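Local coordinates for uncharacterized protein (PDB 5D66) that is of unknown function but folds as an ankyrin repeat domain, a family that usually serves as a scaffold for binding other proteins, at residues Thr38-Ala43 / Ala58-Asn63; Ala43-Asn48 / Tyr73-Ala78; Ile107-Arg112 / Glu116-Leu121. All blocks are in the same frame, centred on the assembly; numbering follows the deposited sequence.

Contact 1 (Thr38-Ala43 / Ala58-Asn63); sequences TALMVA and AGADVN
Asp61 meets Leu40 with one of its two flat groups, the backbone carbonyl: Leu40 CD2 lies 4.1 Å from Asp61 O. The other, the carboxylate, is held within its own loop. Asn63 N reaches Asp61 OD1 at 2.8 Å from above the carboxylate plane, 44° out of it, closing an Asx turn across Asp61-Asn63 that holds the chain around Val62.

The apolar part of the contact is carried by Leu40. Its CG stands anti to the backbone N (chi1 175°), which extends the side chain from the helix towards the loop and lays its flank along Ala60. Ala60 CB fits against both Leu40 CB, at 3.9 Å, and Leu40 CD2, at 3.8 Å. The same CD2 methyl meets a second branch further along, Val62 CG1, 4.1 Å away, where the two side chains cross obliquely. Ala52 and Ile56 of helix 49-57 and Pro72 of helix 72-79 also pack on Leu40, burying it.

Both segments carry signatures of the ankyrin fold. TALM resembles the TPLH motif that opens a helix in the consensus repeat, and GADVN matches the consensus of the loop that follows a helix pair. Gly59, with positive phi, ends helix 49-57 in a Schellman motif and turns the chain towards Ala60.

A polar bridge runs beside the leucine. Thr38 is the N-cap of helix 39-45, and Thr38 OG1 accepts from Met41 N (a selenomethionine) at 3.1 Å. The same hydroxyl donates to a water 2.8 Å from Thr38 OG1, and that water donates in turn to Asp61 O at 2.8 Å. Cap, water and carbonyl thus form a directed chain from helix to loop, while Asp61 N is bound by the carboxylate of Asp30.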
loop_
_atom_site.group_PDB
_atom_site.type_symbol
_atom_site.label_atom_id
_atom_site.label_comp_id
_atom_site.label_asym_id
_atom_site.label_seq_id
_atom_site.Cartn_x
_atom_site.Cartn_y
_atom_site.Cartn_z
ATOM N N THR A 38 15.874 7.549 -1.163
ATOM C CA THR A 38 16.160 7.857 0.209
ATOM C C THR A 38 16.578 6.581 0.979
ATOM O O THR A 38 16.218 5.460 0.613
ATOM C CB THR A 38 15.003 8.531 0.939
ATOM O OG1 THR A 38 13.979 7.564 1.116
ATOM C CG2 THR A 38 14.478 9.749 0.236
ATOM N N ALA A 39 17.228 6.780 2.121
ATOM C CA ALA A 39 17.630 5.684 2.944
ATOM C C ALA A 39 16.397 4.961 3.509
ATOM O O ALA A 39 16.378 3.728 3.637
ATOM C CB ALA A 39 18.571 6.102 4.025
ATOM N N LEU A 40 15.347 5.722 3.861
ATOM C CA LEU A 40 14.128 5.067 4.321
ATOM C C LEU A 40 13.499 4.213 3.208
ATOM O O LEU A 40 12.989 3.135 3.488
ATOM C CB LEU A 40 13.123 6.106 4.829
ATOM C CG LEU A 40 11.750 5.533 5.229
ATOM C CD1 LEU A 40 11.864 4.503 6.349
ATOM C CD2 LEU A 40 10.785 6.650 5.624
HETATM N N MSE A 41 13.544 4.658 1.955
HETATM C CA MSE A 41 13.045 3.829 0.858
HETATM C C MSE A 41 13.850 2.532 0.768
HETATM O O MSE A 41 13.261 1.438 0.632
HETATM C CB MSE A 41 13.059 4.588 -0.429
HETATM C CG MSE A 41 12.290 3.857 -1.526
HETATM SE SE MSE A 41 10.361 3.692 -1.223
HETATM C CE MSE A 41 10.194 1.794 -0.985
ATOM N N VAL A 42 15.183 2.611 0.894
ATOM C CA VAL A 42 16.040 1.426 0.892
ATOM C C VAL A 42 15.657 0.477 2.013
ATOM O O VAL A 42 15.490 -0.741 1.812
ATOM C CB VAL A 42 17.506 1.835 0.961
ATOM C CG1 VAL A 42 18.408 0.635 1.158
ATOM C CG2 VAL A 42 17.903 2.603 -0.306
ATOM N N ALA A 43 15.471 0.996 3.227
ATOM C CA ALA A 43 15.080 0.157 4.371
ATOM C C ALA A 43 13.734 -0.489 4.127
ATOM O O ALA A 43 13.510 -1.659 4.457
ATOM C CB ALA A 43 15.037 0.970 5.642
ATOM N N ALA A 58 13.352 9.970 13.226
ATOM C CA ALA A 58 14.258 11.073 13.002
ATOM C C ALA A 58 13.754 12.035 11.897
ATOM O O ALA A 58 14.418 12.967 11.573
ATOM C CB ALA A 58 15.621 10.546 12.713
ATOM N N GLY A 59 12.590 11.764 11.321
ATOM C CA GLY A 59 11.929 12.674 10.418
ATOM C C GLY A 59 11.974 12.382 8.934
ATOM O O GLY A 59 11.592 13.234 8.114
ATOM N N ALA A 60 12.432 11.180 8.571
ATOM C CA ALA A 60 12.442 10.818 7.149
ATOM C C ALA A 60 11.010 10.921 6.590
ATOM O O ALA A 60 10.005 10.539 7.230
ATOM C CB ALA A 60 12.950 9.417 6.970
ATOM N N ASP A 61 10.897 11.411 5.353
ATOM C CA ASP A 61 9.610 11.626 4.712
ATOM C C ASP A 61 9.079 10.330 4.136
ATOM O O ASP A 61 9.606 9.723 3.189
ATOM C CB ASP A 61 9.769 12.672 3.643
ATOM C CG ASP A 61 8.498 13.127 2.999
ATOM O OD1 ASP A 61 7.452 12.491 3.200
ATOM O OD2 ASP A 61 8.581 14.136 2.230
ATOM N N VAL A 62 7.986 9.856 4.704
ATOM C CA VAL A 62 7.341 8.637 4.277
ATOM C C VAL A 62 6.654 8.714 2.927
ATOM O O VAL A 62 6.234 7.681 2.386
ATOM C CB VAL A 62 6.350 8.084 5.349
ATOM C CG1 VAL A 62 7.042 7.926 6.683
ATOM C CG2 VAL A 62 5.097 8.938 5.440
ATOM N N ASN A 63 6.559 9.922 2.394
ATOM C CA ASN A 63 5.986 10.185 1.079
ATOM C C ASN A 63 7.002 10.539 0.024
ATOM O O ASN A 63 6.623 10.789 -1.109
ATOM C CB ASN A 63 4.973 11.326 1.180
ATOM C CG ASN A 63 3.883 10.983 2.191
ATOM O OD1 ASN A 63 3.213 9.952 2.049
ATOM N ND2 ASN A 63 3.654 11.859 3.165
HETATM O O HOH W 1 12.274 8.951 2.822
#

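Contact 2 (Ala43-Asn48 / Tyr73-Ala78); sequences ATRANN and YLYAGA
Tyr75 meets both Thr44 and Arg45 in the van der Waals contact between helix 39-45 and helix 72-79. Arg45 CG sits 4.3 Å above one face of the Tyr75 ring, displaced towards its rim, and Tyr75 CE2 comes within 3.7 Å of Arg45 CA. The ring therefore lies against the backbone and the root of the arginine. With CG anti to the backbone N (chi1 -170°), Tyr75 extends across the gap between the helices. Thr44 slides past it in the opposite direction: Thr44 CG2 touches Tyr75 CD2 at 4.1 Å and also meets Ala76 CB at 4.2 Å, so a single methyl fits between the tyrosine and the alanine. With chi1 at -61°, which is the torsion to OG1, the CG2 methyl of Thr44 stands anti to the backbone N and is directed at the neighbouring helix, while OG1 turns back to the carbonyl of Leu40 in its own helix.

Polar contact between the segments runs through a water. It lies at the edge of the Tyr75 ring, in the ring plane, at an unusually short 2.5 Å from Tyr75 OH, and donates to Arg45 O at 3.1 Å. Thr44 O, which approaches the ring obliquely, is bound by Asn47 N in the Schellman motif that closes the helix, with Asn47 at positive phi.

Charge is dealt with elsewhere. The guanidinium group of Arg45 forms a salt bridge with Asp66 and a hydrogen bond with Ser37, which is consistent with the extended side chain and leaves CG over the rim of the tyrosine. Neighbouring helices of the ankyrin stack are thus joined by methyl, methylene and ring surfaces, with a water between the tyrosine hydroxyl and the backbone carbonyl of Arg45.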
loop_
_atom_site.group_PDB
_atom_site.type_symbol
_atom_site.label_atom_id
_atom_site.label_comp_id
_atom_site.label_asym_id
_atom_site.label_seq_id
_atom_site.Cartn_x
_atom_site.Cartn_y
_atom_site.Cartn_z
ATOM N N ALA A 43 15.471 0.996 3.227
ATOM C CA ALA A 43 15.080 0.157 4.371
ATOM C C ALA A 43 13.734 -0.489 4.127
ATOM O O ALA A 43 13.510 -1.659 4.457
ATOM C CB ALA A 43 15.037 0.970 5.642
ATOM N N THR A 44 12.793 0.260 3.553
ATOM C CA THR A 44 11.440 -0.236 3.355
ATOM C C THR A 44 11.405 -1.350 2.336
ATOM O O THR A 44 10.720 -2.367 2.516
ATOM C CB THR A 44 10.491 0.899 3.004
ATOM O OG1 THR A 44 10.460 1.850 4.092
ATOM C CG2 THR A 44 9.059 0.402 2.808
ATOM N N ARG A 45 12.135 -1.213 1.233
ATOM C CA ARG A 45 12.182 -2.261 0.225
ATOM C C ARG A 45 12.667 -3.595 0.823
ATOM O O ARG A 45 12.189 -4.666 0.396
ATOM C CB ARG A 45 13.097 -1.913 -0.937
ATOM C CG ARG A 45 12.636 -0.735 -1.776
ATOM C CD ARG A 45 13.617 -0.479 -2.867
ATOM N NE ARG A 45 13.431 0.790 -3.571
ATOM C CZ ARG A 45 14.378 1.714 -3.750
ATOM N NH1 ARG A 45 15.600 1.552 -3.305
ATOM N NH2 ARG A 45 14.082 2.770 -4.473
ATOM N N ALA A 46 13.534 -3.529 1.806
ATOM C CA ALA A 46 14.089 -4.686 2.461
ATOM C C ALA A 46 13.249 -5.217 3.634
ATOM O O ALA A 46 13.591 -6.242 4.224
ATOM C CB ALA A 46 15.510 -4.378 2.929
ATOM N N ASN A 47 12.184 -4.496 3.974
ATOM C CA ASN A 47 11.416 -4.734 5.207
ATOM C C ASN A 47 12.312 -4.719 6.440
ATOM O O ASN A 47 12.169 -5.517 7.371
ATOM C CB ASN A 47 10.565 -5.982 5.161
ATOM C CG ASN A 47 9.417 -5.905 6.145
ATOM O OD1 ASN A 47 9.074 -4.834 6.604
ATOM N ND2 ASN A 47 8.825 -7.052 6.482
ATOM N N ASN A 48 13.220 -3.735 6.495
ATOM C CA ASN A 48 14.108 -3.561 7.661
ATOM C C ASN A 48 13.387 -2.652 8.653
ATOM O O ASN A 48 13.533 -1.453 8.649
ATOM C CB ASN A 48 15.446 -2.970 7.217
ATOM C CG ASN A 48 16.303 -3.988 6.528
ATOM O OD1 ASN A 48 16.083 -5.207 6.614
ATOM N ND2 ASN A 48 17.308 -3.516 5.809
ATOM N N TYR A 73 5.503 4.614 2.441
ATOM C CA TYR A 73 4.103 4.293 2.729
ATOM C C TYR A 73 3.499 3.426 1.604
ATOM O O TYR A 73 2.876 2.394 1.861
ATOM C CB TYR A 73 3.338 5.605 2.933
ATOM C CG TYR A 73 1.855 5.500 2.627
ATOM C CD1 TYR A 73 1.008 4.785 3.447
ATOM C CD2 TYR A 73 1.326 6.083 1.490
ATOM C CE1 TYR A 73 -0.358 4.699 3.135
ATOM C CE2 TYR A 73 -0.018 6.009 1.178
ATOM C CZ TYR A 73 -0.844 5.267 1.975
ATOM O OH TYR A 73 -2.190 5.145 1.676
ATOM N N LEU A 74 3.584 3.890 0.350
ATOM C CA LEU A 74 2.933 3.181 -0.741
ATOM C C LEU A 74 3.451 1.764 -0.897
ATOM O O LEU A 74 2.685 0.826 -1.142
ATOM C CB LEU A 74 3.043 3.941 -2.048
ATOM C CG LEU A 74 2.247 5.188 -2.156
ATOM C CD1 LEU A 74 2.770 6.078 -3.303
ATOM C CD2 LEU A 74 0.794 4.862 -2.442
ATOM N N TYR A 75 4.763 1.594 -0.801
ATOM C CA TYR A 75 5.400 0.326 -0.997
ATOM C C TYR A 75 5.072 -0.623 0.185
ATOM O O TYR A 75 4.783 -1.807 -0.010
ATOM C CB TYR A 75 6.907 0.471 -1.059
ATOM C CG TYR A 75 7.660 -0.747 -1.493
ATOM C CD1 TYR A 75 7.941 -0.944 -2.815
ATOM C CD2 TYR A 75 8.108 -1.682 -0.598
ATOM C CE1 TYR A 75 8.609 -2.078 -3.260
ATOM C CE2 TYR A 75 8.774 -2.791 -1.013
ATOM C CZ TYR A 75 9.047 -2.996 -2.353
ATOM O OH TYR A 75 9.764 -4.106 -2.783
ATOM N N ALA A 76 5.115 -0.118 1.419
ATOM C CA ALA A 76 4.797 -0.960 2.575
ATOM C C ALA A 76 3.356 -1.462 2.453
ATOM O O ALA A 76 3.070 -2.631 2.773
ATOM C CB ALA A 76 5.007 -0.246 3.891
ATOM N N GLY A 77 2.438 -0.608 2.023
ATOM C CA GLY A 77 1.058 -1.064 1.834
ATOM C C GLY A 77 0.949 -2.126 0.742
ATOM O O GLY A 77 0.313 -3.180 0.925
ATOM N N ALA A 78 1.583 -1.921 -0.402
ATOM C CA ALA A 78 1.505 -2.872 -1.505
ATOM C C ALA A 78 2.103 -4.221 -1.141
ATOM O O ALA A 78 1.596 -5.258 -1.595
ATOM C CB ALA A 78 2.186 -2.321 -2.741
HETATM O O HOH W 2 10.023 -6.107 -1.276
#

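Contact 3 (Ile107-Arg112 / Glu116-Leu121); sequences IPAAER and ETVRTL
Val118 drives one of its methyls into the backbone of Ala109 and Ala110. Followed outward, its CB stays clear of the facing helix, and the two branches then part. CG1, anti to the backbone N (chi1 166°), diverges from the alanines. CG2, anti to the carbonyl carbon, points straight at helix 106-111 and makes the contact there. This methyl lies 3.6 Å from Ala110 N and 3.7 Å from Ala109 C, so it rests on the peptide linking the two alanines. It also touches both of their side chains, with Val118 CG2 at 4.0 Å from Ala109 CB and a similar approach to Ala110 CB. Ile155 and Leu158 of helix 150-162 pack on the valine too.

Ala109 CB is met from further positions on helix 115-124. Thr117 CG2 meets Ala109 CB at 3.6 Å, one turn before Leu121 CD1, which touches the same methyl at 4.2 Å. The threonine methyl is anti to the backbone N, which sets it towards the alanine. Valine, threonine and leucine thus cover the side of this methyl that faces helix 115-124, and the CA atoms of Ala109 and Val118 come within 5.8 Å of each other. The side chains that meet here do so through methyl groups, without hydrogen bonds between the segments, and all five touching residues are buried.

Thr120 takes no part in this interface; it packs on Leu82 and Leu89 of helix 82-90, and its hydroxyl OG1 donates back to Glu116 O at 2.9 Å. That carbonyl also accepts from Thr120 N, and the two donors reach it from opposite faces of its plane.

The segment axes approach to 8.7 Å at 150°, nearly antiparallel. Two short helices joined by a tight turn and packed closely through alanines on one of them are the helix-turn-helix arrangement characteristic of ankyrin repeats.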
loop_
_atom_site.group_PDB
_atom_site.type_symbol
_atom_site.label_atom_id
_atom_site.label_comp_id
_atom_site.label_asym_id
_atom_site.label_seq_id
_atom_site.Cartn_x
_atom_site.Cartn_y
_atom_site.Cartn_z
ATOM N N ILE A 107 -5.203 -0.344 -3.003
ATOM C CA ILE A 107 -5.524 -1.135 -4.205
ATOM C C ILE A 107 -4.566 -2.345 -4.330
ATOM O O ILE A 107 -5.056 -3.489 -4.445
ATOM C CB ILE A 107 -5.631 -0.282 -5.464
ATOM C CG1 ILE A 107 -6.788 0.719 -5.303
ATOM C CG2 ILE A 107 -5.891 -1.218 -6.654
ATOM C CD1 ILE A 107 -6.968 1.635 -6.451
ATOM N N PRO A 108 -3.234 -2.172 -4.266
ATOM C CA PRO A 108 -2.360 -3.356 -4.324
ATOM C C PRO A 108 -2.511 -4.256 -3.131
ATOM O O PRO A 108 -2.359 -5.486 -3.239
ATOM C CB PRO A 108 -0.964 -2.769 -4.483
ATOM C CG PRO A 108 -1.075 -1.374 -3.926
ATOM C CD PRO A 108 -2.437 -0.939 -4.393
ATOM N N ALA A 109 -2.813 -3.723 -1.942
ATOM C CA ALA A 109 -3.030 -4.562 -0.773
ATOM C C ALA A 109 -4.213 -5.494 -1.034
ATOM O O ALA A 109 -4.161 -6.703 -0.730
ATOM C CB ALA A 109 -3.257 -3.709 0.433
ATOM N N ALA A 110 -5.284 -4.959 -1.630
ATOM C CA ALA A 110 -6.431 -5.787 -1.968
ATOM C C ALA A 110 -6.085 -6.796 -3.057
ATOM O O ALA A 110 -6.435 -7.951 -2.986
ATOM C CB ALA A 110 -7.593 -4.871 -2.359
ATOM N N GLU A 111 -5.420 -6.322 -4.124
ATOM C CA GLU A 111 -4.956 -7.158 -5.205
ATOM C C GLU A 111 -4.219 -8.397 -4.721
ATOM O O GLU A 111 -4.416 -9.514 -5.209
ATOM C CB GLU A 111 -4.019 -6.329 -6.085
ATOM C CG GLU A 111 -3.383 -7.044 -7.234
ATOM C CD GLU A 111 -2.306 -6.176 -7.934
ATOM O OE1 GLU A 111 -1.876 -5.133 -7.409
ATOM O OE2 GLU A 111 -1.783 -6.658 -8.961
ATOM N N ARG A 112 -3.330 -8.184 -3.760
ATOM C CA ARG A 112 -2.425 -9.208 -3.304
ATOM C C ARG A 112 -2.991 -10.047 -2.163
ATOM O O ARG A 112 -2.364 -10.980 -1.700
ATOM C CB ARG A 112 -1.080 -8.615 -2.966
ATOM C CG ARG A 112 -0.440 -7.953 -4.215
ATOM C CD ARG A 112 0.735 -7.276 -3.948
ATOM N NE ARG A 112 1.119 -6.353 -4.991
ATOM C CZ ARG A 112 2.241 -5.641 -4.947
ATOM N NH1 ARG A 112 3.168 -5.886 -4.043
ATOM N NH2 ARG A 112 2.528 -4.818 -5.964
ATOM N N GLU A 116 -5.014 -8.038 6.515
ATOM C CA GLU A 116 -4.818 -7.123 7.652
ATOM C C GLU A 116 -4.340 -5.756 7.160
ATOM O O GLU A 116 -4.684 -4.741 7.754
ATOM C CB GLU A 116 -3.856 -7.682 8.701
ATOM C CG GLU A 116 -4.375 -8.934 9.364
ATOM C CD GLU A 116 -5.758 -8.774 9.879
ATOM O OE1 GLU A 116 -6.069 -7.770 10.537
ATOM O OE2 GLU A 116 -6.610 -9.627 9.596
ATOM N N THR A 117 -3.601 -5.724 6.057
ATOM C CA THR A 117 -3.183 -4.448 5.456
ATOM C C THR A 117 -4.417 -3.691 4.907
ATOM O O THR A 117 -4.570 -2.495 5.135
ATOM C CB THR A 117 -2.174 -4.673 4.379
ATOM O OG1 THR A 117 -1.005 -5.300 4.923
ATOM C CG2 THR A 117 -1.744 -3.392 3.726
ATOM N N VAL A 118 -5.322 -4.402 4.234
ATOM C CA VAL A 118 -6.575 -3.829 3.804
ATOM C C VAL A 118 -7.369 -3.253 4.998
ATOM O O VAL A 118 -7.823 -2.118 4.959
ATOM C CB VAL A 118 -7.405 -4.848 2.985
ATOM C CG1 VAL A 118 -8.864 -4.361 2.822
ATOM C CG2 VAL A 118 -6.746 -5.118 1.667
ATOM N N ARG A 119 -7.495 -4.065 6.035
ATOM C CA ARG A 119 -8.225 -3.622 7.228
ATOM C C ARG A 119 -7.620 -2.302 7.765
ATOM O O ARG A 119 -8.340 -1.364 8.091
ATOM C CB ARG A 119 -8.227 -4.735 8.290
ATOM C CG ARG A 119 -9.185 -4.498 9.405
ATOM C CD ARG A 119 -9.010 -5.509 10.580
ATOM N NE ARG A 119 -8.763 -6.930 10.237
ATOM C CZ ARG A 119 -9.687 -7.782 9.768
ATOM N NH1 ARG A 119 -10.956 -7.440 9.685
ATOM N NH2 ARG A 119 -9.327 -9.012 9.439
ATOM N N THR A 120 -6.325 -2.283 7.888
ATOM C CA THR A 120 -5.571 -1.157 8.412
ATOM C C THR A 120 -5.764 0.086 7.574
ATOM O O THR A 120 -5.960 1.196 8.118
ATOM C CB THR A 120 -4.106 -1.543 8.538
ATOM O OG1 THR A 120 -3.960 -2.618 9.517
ATOM C CG2 THR A 120 -3.208 -0.389 8.983
ATOM N N LEU A 121 -5.654 -0.044 6.268
ATOM C CA LEU A 121 -5.810 1.080 5.363
ATOM C C LEU A 121 -7.218 1.622 5.314
ATOM O O LEU A 121 -7.414 2.820 5.222
ATOM C CB LEU A 121 -5.255 0.728 3.990
ATOM C CG LEU A 121 -3.714 0.549 3.949
ATOM C CD1 LEU A 121 -3.342 -0.064 2.597
ATOM C CD2 LEU A 121 -2.974 1.807 4.123
#

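In the fold
The three contacts follow one another along the ankyrin stack. Contacts 1 and 2 both use helix 39-45, share Ala43 and have centres 10 Å apart. They are joined by a probable backbone hydrogen bond from Tyr73 N to Val62 O, 3.2 Å, and by Met41 CE against Tyr75 CB at 3.5 Å. Contact 3 lies 13 Å from contact 2, centre to centre, and abuts the far side of helix 72-79: Ala78 CB packs on Pro108 CG at 3.6 Å, and Gly77 O touches Thr117 CG2 at 3.5 Å. Contacts 1 and 3, with centres 21 Å apart, do not touch; their nearest atoms are about 10 Å apart. Helix 72-79 thus bridges the series.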